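Side-chain contacts in DyP2 (Amycolatopsis sp. ATCC 39116, PDB 4G2C), which probably oxidises dyes, and perhaps lignin-related substrates, at a haem centre, as a dye-decolourising peroxidase that also carries a bound manganese ion: residues T120-G123 against Y124-G128; V178-L181 against R182-E186; F226-E229 against D230-E234; N279-L282 against F283-E287. One frame throughout, in Å; residues are numbered along the deposited sequence.

Contact 1. Residues T120-G123 against Y124-G128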
loop_
_atom_site.group_PDB
_atom_site.type_symbol
_atom_site.label_atom_id
_atom_site.label_comp_id
_atom_site.label_asym_id
_atom_site.label_seq_id
_atom_site.Cartn_x
_atom_site.Cartn_y
_atom_site.Cartn_z
ATOM N N THR A 120 13.557 -4.697 11.944
ATOM C CA THR A 120 13.473 -6.030 11.339
ATOM C C THR A 120 13.720 -7.073 12.403
ATOM O O THR A 120 14.221 -6.758 13.482
ATOM C CB THR A 120 14.534 -6.247 10.244
ATOM O OG1 THR A 120 15.842 -6.229 10.841
ATOM C CG2 THR A 120 14.436 -5.160 9.177
ATOM N N ALA A 121 13.384 -8.324 12.103
ATOM C CA ALA A 121 13.676 -9.406 13.042
ATOM C C ALA A 121 15.168 -9.398 13.371
ATOM O O ALA A 121 15.572 -9.561 14.529
ATOM C CB ALA A 121 13.258 -10.758 12.473
ATOM N N HIS A 122 15.992 -9.199 12.348
ATOM C CA HIS A 122 17.423 -9.154 12.588
ATOM C C HIS A 122 17.783 -8.009 13.520
ATOM O O HIS A 122 18.662 -8.135 14.352
ATOM C CB HIS A 122 18.221 -9.047 11.290
ATOM C CG HIS A 122 19.690 -9.239 11.493
ATOM N ND1 HIS A 122 20.528 -8.214 11.888
ATOM C CD2 HIS A 122 20.460 -10.350 11.419
ATOM C CE1 HIS A 122 21.755 -8.685 12.022
ATOM N NE2 HIS A 122 21.740 -9.977 11.743
ATOM N N GLY A 123 17.083 -6.890 13.396
ATOM C CA GLY A 123 17.373 -5.740 14.232
ATOM C C GLY A 123 17.015 -5.989 15.683
ATOM O O GLY A 123 17.681 -5.492 16.585
ATOM N N TYR A 124 15.949 -6.749 15.914
ATOM C CA TYR A 124 15.606 -7.181 17.268
ATOM C C TYR A 124 16.717 -8.073 17.822
ATOM O O TYR A 124 17.100 -7.956 18.989
ATOM C CB TYR A 124 14.256 -7.927 17.296
ATOM C CG TYR A 124 13.050 -7.013 17.404
ATOM C CD1 TYR A 124 12.597 -6.577 18.648
ATOM C CD2 TYR A 124 12.362 -6.586 16.265
ATOM C CE1 TYR A 124 11.502 -5.732 18.758
ATOM C CE2 TYR A 124 11.263 -5.750 16.368
ATOM C CZ TYR A 124 10.838 -5.325 17.617
ATOM O OH TYR A 124 9.745 -4.485 17.740
ATOM N N ALA A 125 17.234 -8.956 16.975
ATOM C CA ALA A 125 18.304 -9.856 17.384
ATOM C C ALA A 125 19.558 -9.076 17.799
ATOM O O ALA A 125 20.161 -9.369 18.827
ATOM C CB ALA A 125 18.623 -10.885 16.275
ATOM N N THR A 126 19.941 -8.080 17.010
ATOM C CA THR A 126 21.086 -7.240 17.364
ATOM C C THR A 126 20.888 -6.527 18.697
ATOM O O THR A 126 21.835 -6.332 19.456
ATOM C CB THR A 126 21.367 -6.158 16.306
ATOM O OG1 THR A 126 21.973 -6.753 15.158
ATOM C CG2 THR A 126 22.328 -5.115 16.864
ATOM N N LEU A 127 19.661 -6.105 18.962
ATOM C CA LEU A 127 19.360 -5.390 20.195
ATOM C C LEU A 127 19.245 -6.357 21.368
ATOM O O LEU A 127 19.256 -5.942 22.532
ATOM C CB LEU A 127 18.050 -4.603 20.046
ATOM C CG LEU A 127 18.006 -3.397 19.096
ATOM C CD1 LEU A 127 16.596 -2.856 18.998
ATOM C CD2 LEU A 127 18.971 -2.289 19.529
ATOM N N GLY A 128 19.121 -7.645 21.057
ATOM C CA GLY A 128 18.826 -8.657 22.061
ATOM C C GLY A 128 17.457 -8.493 22.722
ATOM O O GLY A 128 17.331 -8.619 23.941
#
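His122 and Thr126, one turn apart on the short helix 121-127, bring their side chains together at a slant, and the imidazole carbon CE1 of His122 lies 3.7 Å from Thr126 OG1. CG of His122 is anti to the backbone N (chi1 -170°), beside the carbonyl carbon, and the ring's ND1 is hydrogen-bonded to Asp165. Tyr124 is turned quite differently. Its ring presents an edge to the backbone at the helix start, CD2 of Tyr124 standing 3.4 Å from Thr120 O, close to the ring plane. Thr120 O also accepts from Tyr124 N at 3.0 Å, so the backbone bond and the ring edge meet one atom. Thr120 is the N-cap: its OG1 takes the amide N of Gly123 at 2.9 Å and is also hydrogen-bonded to Ile164 O. Further on, CG of Leu127 rests 3.3 Å from Gly123 O, the acceptor of Leu127 N. The positive phi of Gly128 then ends the helix in a Schellman motif. Within the ferredoxin-like domain, the helix follows edge strand 114-119; Leu127 packs on helix 77-88 and on Phe74 of strand 66-74, while Thr120 and Tyr124 touch strand 474-484 near the end of the chain.

Contact 2. Residues V178-L181 against R182-E186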
loop_
_atom_site.group_PDB
_atom_site.type_symbol
_atom_site.label_atom_id
_atom_site.label_comp_id
_atom_site.label_asym_id
_atom_site.label_seq_id
_atom_site.Cartn_x
_atom_site.Cartn_y
_atom_site.Cartn_z
ATOM N N VAL A 178 11.441 18.010 5.850
ATOM C CA VAL A 178 12.102 16.711 5.752
ATOM C C VAL A 178 13.614 16.872 5.882
ATOM O O VAL A 178 14.272 16.098 6.578
ATOM C CB VAL A 178 11.752 15.972 4.459
ATOM C CG1 VAL A 178 12.599 14.741 4.346
ATOM C CG2 VAL A 178 10.263 15.617 4.455
ATOM N N ARG A 179 14.154 17.897 5.229
ATOM C CA ARG A 179 15.562 18.235 5.367
ATOM C C ARG A 179 15.899 18.512 6.822
ATOM O O ARG A 179 16.865 17.966 7.361
ATOM C CB ARG A 179 15.936 19.449 4.503
ATOM C CG ARG A 179 16.106 19.125 3.020
ATOM C CD ARG A 179 16.820 20.253 2.263
ATOM N NE ARG A 179 16.018 21.473 2.198
ATOM C CZ ARG A 179 15.191 21.769 1.197
ATOM N NH1 ARG A 179 15.058 20.937 0.173
ATOM N NH2 ARG A 179 14.492 22.898 1.214
ATOM N N THR A 180 15.097 19.363 7.455
ATOM C CA THR A 180 15.305 19.672 8.863
ATOM C C THR A 180 15.299 18.401 9.728
ATOM O O THR A 180 16.223 18.171 10.508
ATOM C CB THR A 180 14.265 20.677 9.404
ATOM O OG1 THR A 180 14.357 21.917 8.687
ATOM C CG2 THR A 180 14.508 20.934 10.885
ATOM N N LEU A 181 14.266 17.571 9.590
ATOM C CA LEU A 181 14.184 16.345 10.396
ATOM C C LEU A 181 15.401 15.434 10.178
ATOM O O LEU A 181 15.957 14.884 11.132
ATOM C CB LEU A 181 12.876 15.595 10.119
ATOM C CG LEU A 181 12.592 14.289 10.865
ATOM C CD1 LEU A 181 12.557 14.500 12.381
ATOM C CD2 LEU A 181 11.274 13.653 10.356
ATOM N N ARG A 182 15.809 15.280 8.922
ATOM C CA ARG A 182 16.982 14.481 8.580
ATOM C C ARG A 182 18.221 14.943 9.375
ATOM O O ARG A 182 18.959 14.116 9.929
ATOM C CB ARG A 182 17.234 14.524 7.056
ATOM C CG ARG A 182 18.498 13.807 6.558
ATOM C CD ARG A 182 18.515 12.334 6.957
ATOM N NE ARG A 182 19.681 11.601 6.452
ATOM C CZ ARG A 182 20.593 10.998 7.222
ATOM N NH1 ARG A 182 20.497 11.031 8.549
ATOM N NH2 ARG A 182 21.611 10.349 6.666
ATOM N N ARG A 183 18.422 16.261 9.450
ATOM C CA ARG A 183 19.563 16.846 10.165
ATOM C C ARG A 183 19.520 16.500 11.647
ATOM O O ARG A 183 20.559 16.242 12.267
ATOM C CB ARG A 183 19.598 18.374 10.005
ATOM C CG ARG A 183 19.452 18.895 8.572
ATOM C CD ARG A 183 20.742 19.514 8.042
ATOM N NE ARG A 183 20.521 20.398 6.896
ATOM C CZ ARG A 183 20.829 20.101 5.634
ATOM N NH1 ARG A 183 21.376 18.929 5.328
ATOM N NH2 ARG A 183 20.589 20.982 4.669
ATOM N N GLN A 184 18.316 16.494 12.211
ATOM C CA GLN A 184 18.123 16.156 13.625
ATOM C C GLN A 184 18.380 14.688 13.899
ATOM O O GLN A 184 18.950 14.331 14.926
ATOM C CB GLN A 184 16.706 16.514 14.070
ATOM C CG GLN A 184 16.394 17.982 13.913
ATOM C CD GLN A 184 14.909 18.256 13.831
ATOM O OE1 GLN A 184 14.096 17.334 13.817
ATOM N NE2 GLN A 184 14.548 19.534 13.774
ATOM N N VAL A 185 17.943 13.841 12.972
ATOM C CA VAL A 185 18.207 12.411 13.041
ATOM C C VAL A 185 19.703 12.170 12.935
ATOM O O VAL A 185 20.280 11.414 13.720
ATOM C CB VAL A 185 17.494 11.656 11.902
ATOM C CG1 VAL A 185 18.183 10.318 11.627
ATOM C CG2 VAL A 185 16.017 11.470 12.225
ATOM N N GLU A 186 20.326 12.822 11.957
ATOM C CA GLU A 186 21.772 12.750 11.771
ATOM C C GLU A 186 22.533 13.122 13.041
ATOM O O GLU A 186 23.358 12.347 13.543
ATOM C CB GLU A 186 22.205 13.672 10.644
ATOM C CG GLU A 186 23.679 13.566 10.353
ATOM C CD GLU A 186 24.113 12.137 10.037
ATOM O OE1 GLU A 186 23.281 11.338 9.534
ATOM O OE2 GLU A 186 25.294 11.819 10.291
#
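Gln184 reaches back, extended beyond CG, over the preceding turn of helix 175-188, its amide meeting Thr180 with one end and Leu181 with the other. Gln184 NE2 lies 3.2 Å from the methyl CG2 of Thr180, a close approach, and its OE1 lies 3.5 Å from CD1 of Leu181, whose side chain crosses that of the glutamine at about a right angle. Gln184 CG sits beside the backbone N (chi1 -60°), which carries the chain back past Thr180 O, 3.4 Å from CG. Cut back to alanine, this position would probably leave the Thr180 methyl and Leu181 CD1 without the amide that covers them. The close part of the contact is at the buried Leu181, whose carbonyl O receives Val185 N at 2.9 Å, while the CG2 methyl of Val185 lies against the same oxygen. Opposite in character are Arg179 and Arg183, both exposed: CG of Arg183 comes to 3.0 Å from Arg179 O, but the two charged ends stay apart, NE of Arg179 being 5.2 Å from NH2 of Arg183. Arg182 bends at its second torsion and its NH1 forms a salt bridge of 3.0 Å to Glu186 OE1, the hydrogen bond in it being weak; Glu186 is also paired with Arg189. The buried face lies on the antiparallel sheet, with Val178, Leu181, Arg182 and Val185 touching strand 166-172, and Val178 and Arg182 also reaching strand 66-74.

Contact 3. Residues F226-E229 against D230-E234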
loop_
_atom_site.group_PDB
_atom_site.type_symbol
_atom_site.label_atom_id
_atom_site.label_comp_id
_atom_site.label_asym_id
_atom_site.label_seq_id
_atom_site.Cartn_x
_atom_site.Cartn_y
_atom_site.Cartn_z
ATOM N N PHE A 226 -10.118 2.475 10.146
ATOM C CA PHE A 226 -10.102 1.946 11.504
ATOM C C PHE A 226 -10.754 2.903 12.500
ATOM O O PHE A 226 -11.063 2.527 13.622
ATOM C CB PHE A 226 -8.660 1.630 11.934
ATOM C CG PHE A 226 -7.908 0.796 10.943
ATOM C CD1 PHE A 226 -8.156 -0.566 10.839
ATOM C CD2 PHE A 226 -6.975 1.381 10.079
ATOM C CE1 PHE A 226 -7.474 -1.344 9.906
ATOM C CE2 PHE A 226 -6.285 0.614 9.151
ATOM C CZ PHE A 226 -6.530 -0.758 9.067
ATOM N N LEU A 227 -10.945 4.146 12.082
ATOM C CA LEU A 227 -11.487 5.186 12.949
ATOM C C LEU A 227 -12.913 5.529 12.540
ATOM O O LEU A 227 -13.217 5.709 11.353
ATOM C CB LEU A 227 -10.606 6.441 12.897
ATOM C CG LEU A 227 -9.133 6.140 13.207
ATOM C CD1 LEU A 227 -8.277 7.409 13.167
ATOM C CD2 LEU A 227 -9.013 5.441 14.554
ATOM N N THR A 228 -13.785 5.605 13.533
ATOM C CA THR A 228 -15.196 5.817 13.272
ATOM C C THR A 228 -15.394 7.174 12.632
ATOM O O THR A 228 -16.281 7.344 11.801
ATOM C CB THR A 228 -16.017 5.720 14.572
ATOM O OG1 THR A 228 -15.890 4.394 15.105
ATOM C CG2 THR A 228 -17.478 6.001 14.298
ATOM N N GLU A 229 -14.550 8.130 13.030
ATOM C CA GLU A 229 -14.576 9.491 12.495
ATOM C C GLU A 229 -14.225 9.484 11.002
ATOM O O GLU A 229 -14.653 10.358 10.246
ATOM C CB GLU A 229 -13.576 10.397 13.246
ATOM C CG GLU A 229 -13.917 10.721 14.717
ATOM C CD GLU A 229 -13.621 9.584 15.695
ATOM O OE1 GLU A 229 -13.097 8.534 15.271
ATOM O OE2 GLU A 229 -13.918 9.742 16.901
ATOM N N ASP A 230 -13.413 8.517 10.591
ATOM C CA ASP A 230 -13.074 8.379 9.179
ATOM C C ASP A 230 -14.262 7.771 8.421
ATOM O O ASP A 230 -14.553 8.156 7.295
ATOM C CB ASP A 230 -11.819 7.520 8.996
ATOM C CG ASP A 230 -10.519 8.330 9.100
ATOM O OD1 ASP A 230 -10.563 9.577 9.015
ATOM O OD2 ASP A 230 -9.444 7.708 9.230
ATOM N N VAL A 231 -14.965 6.841 9.057
ATOM C CA VAL A 231 -16.119 6.242 8.408
ATOM C C VAL A 231 -17.234 7.274 8.246
ATOM O O VAL A 231 -17.892 7.333 7.203
ATOM C CB VAL A 231 -16.602 4.968 9.117
ATOM C CG1 VAL A 231 -17.778 4.365 8.368
ATOM C CG2 VAL A 231 -15.460 3.956 9.218
ATOM N N ASP A 232 -17.412 8.124 9.246
ATOM C CA ASP A 232 -18.395 9.203 9.121
ATOM C C ASP A 232 -18.024 10.139 7.978
ATOM O O ASP A 232 -18.881 10.555 7.196
ATOM C CB ASP A 232 -18.520 10.003 10.424
ATOM C CG ASP A 232 -19.079 9.178 11.560
ATOM O OD1 ASP A 232 -19.623 8.084 11.285
ATOM O OD2 ASP A 232 -18.987 9.628 12.723
ATOM N N ALA A 233 -16.741 10.481 7.900
ATOM C CA ALA A 233 -16.255 11.392 6.874
ATOM C C ALA A 233 -16.504 10.815 5.485
ATOM O O ALA A 233 -16.938 11.523 4.577
ATOM C CB ALA A 233 -14.753 11.696 7.080
ATOM N N GLU A 234 -16.214 9.527 5.340
ATOM C CA GLU A 234 -16.397 8.818 4.090
ATOM C C GLU A 234 -17.865 8.860 3.682
ATOM O O GLU A 234 -18.179 9.106 2.517
ATOM C CB GLU A 234 -15.912 7.373 4.233
ATOM C CG GLU A 234 -15.853 6.572 2.935
ATOM C CD GLU A 234 -14.657 6.939 2.045
ATOM O OE1 GLU A 234 -13.867 7.832 2.421
ATOM O OE2 GLU A 234 -14.503 6.327 0.963
HETATM O O HOH W 1 -8.984 5.203 9.887
#
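Leu227 and Asp230 lie side by side at the N-terminus of helix 228-237, where Leu227 holds the N-cap position and the chain passes from loop into the first turn. Phe226, just before it, rests its side chain on Leu59, Ala248 and Val253. Leu227 runs alongside the carboxylate, its CB 4.0 Å from OD2 of Asp230, and its carbonyl O accepts both Val231 N, at 3.1 Å, and, weakly, Asp230 N. Thr228 comes next: its carbonyl O takes Asp232 N at 2.9 Å, and the carboxyl carbon CG of Asp232 lies 3.4 Å from the same oxygen; the OD1 of that aspartate is salt-bridged to Arg235. The hydroxyl of Thr228 is hydrogen-bonded elsewhere, to Thr37. Glu229 bends at its second torsion (chi2 77°), and its carboxylate turns to the backbone N of Lys41, tying the helix start to the N-terminal segment of the chain. Its own carbonyl oxygen is met by Ala233 N from above the carbonyl plane. Asp230 divides its oxygens between two tasks: OD1 is salt-bridged to Lys60, whereas OD2 accepts from a water at 2.6 Å, and the same water accepts from Phe226 N at 3.0 Å.

Contact 4. Residues N279-L282 against F283-E287. With MN (manganese (II) ion), chain D.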
loop_
_atom_site.group_PDB
_atom_site.type_symbol
_atom_site.label_atom_id
_atom_site.label_comp_id
_atom_site.label_asym_id
_atom_site.label_seq_id
_atom_site.Cartn_x
_atom_site.Cartn_y
_atom_site.Cartn_z
ATOM N N ASN A 279 7.627 -0.036 -15.594
ATOM C CA ASN A 279 7.911 0.265 -16.985
ATOM C C ASN A 279 6.638 0.827 -17.626
ATOM O O ASN A 279 5.844 0.090 -18.222
ATOM C CB ASN A 279 8.387 -0.996 -17.715
ATOM C CG ASN A 279 8.829 -0.718 -19.151
ATOM O OD1 ASN A 279 8.370 0.224 -19.792
ATOM N ND2 ASN A 279 9.731 -1.543 -19.650
ATOM N N VAL A 280 6.441 2.132 -17.467
ATOM C CA VAL A 280 5.263 2.811 -17.972
ATOM C C VAL A 280 5.127 2.607 -19.469
ATOM O O VAL A 280 4.033 2.335 -19.978
ATOM C CB VAL A 280 5.332 4.299 -17.681
ATOM C CG1 VAL A 280 4.073 5.005 -18.208
ATOM C CG2 VAL A 280 5.507 4.517 -16.198
ATOM N N ARG A 281 6.253 2.712 -20.169
ATOM C CA ARG A 281 6.273 2.508 -21.610
ATOM C C ARG A 281 5.576 1.210 -22.013
ATOM O O ARG A 281 4.691 1.197 -22.872
ATOM C CB ARG A 281 7.714 2.527 -22.139
ATOM C CG ARG A 281 7.839 2.163 -23.629
ATOM C CD ARG A 281 9.001 2.905 -24.321
ATOM N NE ARG A 281 10.332 2.366 -24.019
ATOM C CZ ARG A 281 11.398 3.104 -23.689
ATOM N NH1 ARG A 281 11.305 4.435 -23.590
ATOM N NH2 ARG A 281 12.566 2.510 -23.445
ATOM N N LEU A 282 5.984 0.111 -21.393
ATOM C CA LEU A 282 5.495 -1.190 -21.806
ATOM C C LEU A 282 4.024 -1.346 -21.415
ATOM O O LEU A 282 3.231 -1.993 -22.123
ATOM C CB LEU A 282 6.344 -2.271 -21.154
ATOM C CG LEU A 282 5.998 -3.736 -21.356
ATOM C CD1 LEU A 282 6.071 -4.131 -22.810
ATOM C CD2 LEU A 282 6.972 -4.559 -20.528
ATOM N N PHE A 283 3.663 -0.748 -20.284
ATOM C CA PHE A 283 2.284 -0.822 -19.804
ATOM C C PHE A 283 1.345 -0.091 -20.757
ATOM O O PHE A 283 0.241 -0.561 -21.024
ATOM C CB PHE A 283 2.149 -0.282 -18.359
ATOM C CG PHE A 283 0.827 -0.594 -17.722
ATOM C CD1 PHE A 283 0.611 -1.816 -17.102
ATOM C CD2 PHE A 283 -0.219 0.318 -17.779
ATOM C CE1 PHE A 283 -0.618 -2.116 -16.535
ATOM C CE2 PHE A 283 -1.440 0.028 -17.211
ATOM C CZ PHE A 283 -1.639 -1.190 -16.588
ATOM N N LYS A 284 1.790 1.055 -21.271
ATOM C CA LYS A 284 0.998 1.813 -22.238
ATOM C C LYS A 284 0.939 1.123 -23.599
ATOM O O LYS A 284 -0.040 1.265 -24.322
ATOM C CB LYS A 284 1.519 3.239 -22.398
ATOM C CG LYS A 284 1.295 4.104 -21.197
ATOM C CD LYS A 284 -0.159 4.044 -20.722
ATOM C CE LYS A 284 -0.369 4.971 -19.532
ATOM N NZ LYS A 284 -1.702 4.826 -18.903
ATOM N N GLU A 285 1.982 0.381 -23.947
ATOM C CA GLU A 285 1.977 -0.363 -25.189
ATOM C C GLU A 285 0.968 -1.471 -25.006
ATOM O O GLU A 285 0.180 -1.789 -25.908
ATOM C CB GLU A 285 3.361 -0.956 -25.493
ATOM C CG GLU A 285 4.396 0.059 -25.951
ATOM C CD GLU A 285 5.760 -0.571 -26.215
ATOM O OE1 GLU A 285 6.145 -1.507 -25.478
ATOM O OE2 GLU A 285 6.443 -0.141 -27.168
ATOM N N ALA A 286 0.998 -2.063 -23.823
ATOM C CA ALA A 286 0.066 -3.124 -23.498
ATOM C C ALA A 286 -1.362 -2.621 -23.576
ATOM O O ALA A 286 -2.207 -3.315 -24.115
ATOM C CB ALA A 286 0.368 -3.734 -22.126
ATOM N N GLU A 287 -1.636 -1.427 -23.043
ATOM C CA GLU A 287 -2.986 -0.846 -23.167
ATOM C C GLU A 287 -3.344 -0.760 -24.645
ATOM O O GLU A 287 -4.438 -1.163 -25.057
ATOM C CB GLU A 287 -3.106 0.559 -22.540
ATOM C CG GLU A 287 -2.863 0.653 -21.030
ATOM C CD GLU A 287 -3.179 2.038 -20.429
ATOM O OE1 GLU A 287 -2.703 2.302 -19.296
ATOM O OE2 GLU A 287 -3.907 2.858 -21.063
HETATM MN MN MN D . -5.188 4.751 -20.729
HETATM O O HOH W 2 -7.024 3.999 -19.531
#
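With CG set beside its backbone N (chi1 -69°) and the chain bent at chi2 (-50°), Lys284 runs alongside Val280, the two pointing the same way, with CG of Lys284 4.2 Å from CG1 of Val280. Beyond that bend the chain is straight and carries Lys284 NZ to Glu287, where it forms a salt bridge of 2.7 Å to OE1, meeting that oxygen from above the carboxylate plane. The other oxygen, OE2 of Glu287, binds the manganese ion at 2.3 Å, joined there by a water and by Glu313. Lys284 NZ also donates to Phe215 O, a second bond that is likely to hold the ammonium near the metal site; Glu287 OE1 has a further, weak hydrogen bond with Tyr217 OH. A methionine in place of the lysine would probably cost OE1 its charged partner and weaken the hold on the metal-binding carboxylate. Elsewhere on the helix Glu285 stretches back over the preceding turn, its OE1 3.7 Å from CD1 of Leu282, the two side chains crossing near a right angle. Asn279 caps the start: its OD1 accepts Leu282 N at 2.9 Å, the donor standing above the amide's carbonyl plane. Phe283, buried, stacks on the ring of Phe215, and its side chain is about 7 Å from the haem. Helix 280-293 follows directly on strand 267-278, and its first turn is flanked by the loop residues Arg396, Pro397 and Ala398.

Overall arrangement
Each contact lies along a helix or its start, and no two contacts touch. Contacts 1 and 2, with centres 24 Å apart, belong to the same DyP alpha+beta barrel domain and both pack on strand 66-74. Contacts 3 and 4 are on opposite sides of the chain's centre, with centres 37 Å apart. All are partly buried, but contact 2 has three exposed touching residues and contact 3 none. Contact 2 carries several arginines, whereas contact 3 has acidic residues tied to lysine, arginine and N-terminal backbone. Side-chain caps open helices in contacts 1 and 4, by a threonine hydroxyl and an asparagine oxygen. Contact 4 alone holds a metal ligand, its salt bridge going to the other oxygen of the metal-binding carboxylate.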